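Local coordinates for protein orotidine 5'-phosphate decarboxylase (PDB 3V75) that probably catalyses the decarboxylation of orotidine 5'-phosphate to UMP, the last step of de novo pyrimidine synthesis, at residues Pro242-Gln247 and Pro267-Gly272. Sequence-based numbering, arbitrary orientation.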
loop_
_atom_site.group_PDB
_atom_site.type_symbol
_atom_site.label_atom_id
_atom_site.label_comp_id
_atom_site.label_asym_id
_atom_site.label_seq_id
_atom_site.Cartn_x
_atom_site.Cartn_y
_atom_site.Cartn_z
ATOM N N PRO A 242 5.650 0.642 -16.738
ATOM C CA PRO A 242 7.028 0.488 -16.266
ATOM C C PRO A 242 7.838 -0.468 -17.182
ATOM O O PRO A 242 7.275 -1.330 -17.952
ATOM C CB PRO A 242 6.868 -0.087 -14.853
ATOM C CG PRO A 242 5.464 -0.599 -14.772
ATOM C CD PRO A 242 4.657 -0.040 -15.901
ATOM N N GLY A 243 9.165 -0.333 -17.065
ATOM C CA GLY A 243 10.056 -1.242 -17.764
ATOM C C GLY A 243 10.627 -0.666 -19.042
ATOM O O GLY A 243 11.275 -1.418 -19.800
ATOM N N ILE A 244 10.432 0.612 -19.312
ATOM C CA ILE A 244 10.920 1.143 -20.579
ATOM C C ILE A 244 12.451 1.156 -20.538
ATOM O O ILE A 244 13.061 1.571 -19.547
ATOM C CB ILE A 244 10.392 2.552 -20.848
ATOM C CG1 ILE A 244 8.872 2.625 -20.679
ATOM C CG2 ILE A 244 10.848 3.035 -22.215
ATOM C CD1 ILE A 244 8.121 1.726 -21.652
ATOM N N GLY A 245 13.061 0.672 -21.627
ATOM C CA GLY A 245 14.508 0.531 -21.728
ATOM C C GLY A 245 14.901 -0.945 -21.626
ATOM O O GLY A 245 15.971 -1.332 -22.079
ATOM N N ALA A 246 14.065 -1.775 -20.981
ATOM C CA ALA A 246 14.323 -3.223 -20.841
ATOM C C ALA A 246 14.213 -3.899 -22.192
ATOM O O ALA A 246 13.605 -3.378 -23.106
ATOM C CB ALA A 246 13.336 -3.866 -19.882
ATOM N N GLN A 247 14.815 -5.078 -22.303
ATOM C CA GLN A 247 14.721 -5.862 -23.524
ATOM C C GLN A 247 13.265 -5.975 -24.020
ATOM O O GLN A 247 12.380 -6.371 -23.256
ATOM C CB GLN A 247 15.335 -7.248 -23.225
ATOM C CG GLN A 247 15.172 -8.291 -24.297
ATOM C CD GLN A 247 15.629 -7.760 -25.633
ATOM O OE1 GLN A 247 16.808 -7.364 -25.788
ATOM N NE2 GLN A 247 14.688 -7.701 -26.624
ATOM N N PRO A 267 5.038 6.198 -20.631
ATOM C CA PRO A 267 6.171 5.258 -20.555
ATOM C C PRO A 267 7.077 5.676 -19.410
ATOM O O PRO A 267 7.578 6.797 -19.391
ATOM C CB PRO A 267 6.900 5.455 -21.906
ATOM C CG PRO A 267 5.989 6.422 -22.713
ATOM C CD PRO A 267 5.211 7.197 -21.692
ATOM N N ASN A 268 7.296 4.788 -18.449
ATOM C CA ASN A 268 8.112 5.128 -17.311
ATOM C C ASN A 268 9.518 4.530 -17.455
ATOM O O ASN A 268 9.672 3.308 -17.593
ATOM C CB ASN A 268 7.465 4.589 -16.018
ATOM C CG ASN A 268 8.321 4.867 -14.806
ATOM O OD1 ASN A 268 9.137 4.022 -14.382
ATOM N ND2 ASN A 268 8.198 6.064 -14.277
ATOM N N VAL A 269 10.534 5.397 -17.418
ATOM C CA VAL A 269 11.933 4.985 -17.428
ATOM C C VAL A 269 12.534 5.264 -16.047
ATOM O O VAL A 269 12.358 6.370 -15.519
ATOM C CB VAL A 269 12.731 5.797 -18.475
ATOM C CG1 VAL A 269 14.196 5.338 -18.516
ATOM C CG2 VAL A 269 12.103 5.723 -19.885
ATOM N N SER A 270 13.265 4.314 -15.502
ATOM C CA SER A 270 13.967 4.537 -14.256
ATOM C C SER A 270 15.491 4.563 -14.524
ATOM O O SER A 270 16.045 5.630 -14.813
ATOM C CB SER A 270 13.556 3.469 -13.253
ATOM O OG SER A 270 14.347 3.573 -12.088
ATOM N N ARG A 271 16.139 3.406 -14.490
ATOM C CA ARG A 271 17.601 3.372 -14.659
ATOM C C ARG A 271 18.118 4.022 -15.964
ATOM O O ARG A 271 19.175 4.667 -15.947
ATOM C CB ARG A 271 18.087 1.918 -14.599
ATOM C CG ARG A 271 19.625 1.843 -14.642
ATOM C CD ARG A 271 20.203 0.442 -14.370
ATOM N NE ARG A 271 21.650 0.511 -14.383
ATOM C CZ ARG A 271 22.389 1.133 -13.469
ATOM N NH1 ARG A 271 21.803 1.687 -12.385
ATOM N NH2 ARG A 271 23.706 1.184 -13.598
ATOM N N GLY A 272 17.387 3.872 -17.068
ATOM C CA GLY A 272 17.829 4.406 -18.351
ATOM C C GLY A 272 18.115 5.890 -18.305
ATOM O O GLY A 272 18.948 6.400 -19.101
HETATM O O HOH W 1 10.353 1.423 -15.249
HETATM O O HOH W 2 12.803 1.603 -16.734
HETATM O O HOH W 3 15.677 1.828 -18.211
#
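At the C-terminal ends of the last two strands of a TIM barrel, Ile244, in the loop that follows strand 239-241, lies across the end of strand 265-269. Its amide N donates to Asn268 O over 3.3 Å, with 151° at the hydrogen, approaching from 25° off the carbonyl plane. The bond extends the pairing of the two parallel strands, in which Asn268 also bonds to the backbone of Ala241, three residues before Ile244. Three waters add to the contact: one accepts from Gly243 N at 2.8 Å and donates to Asn268 OD1. The other two donate to Ile244 O and accept from Ser270 N and Gly272 N respectively, so that a single carbonyl of the loop is linked to Ser270, just before helix 271-274, and to Gly272 in its first turn. In OMP decarboxylases, as in many phosphate-binding TIM barrels, the loop after strand seven and the short helix after strand eight hold the substrate phosphate with backbone N-H groups, and the water-bound amides of Gly243 and Gly272 are consistent with such a site here. Ile244 points its side chain at the partner strand. CG1 stands beside the backbone N (chi1 -51°), which lays it over the Asn268 peptide, 3.3 Å from that same carbonyl O, and against Pro267 CB at 3.7 Å. CB and CG2 cover Val269 CG2, the two side chains crossing at about a right angle. An alanine here would keep the backbone bond and the CB contact but would probably open a gap over Pro267 CB and the Asn268 peptide, where CG1 and CD1 now lie. Helix 280-299, outside the barrel, meets Pro267 with Ile294 and Val269 with Phe290. Ile244 itself is the second residue of a type II turn, Gly243 to Ala246, closed by Ala246 N to Gly243 O at 3.1 Å.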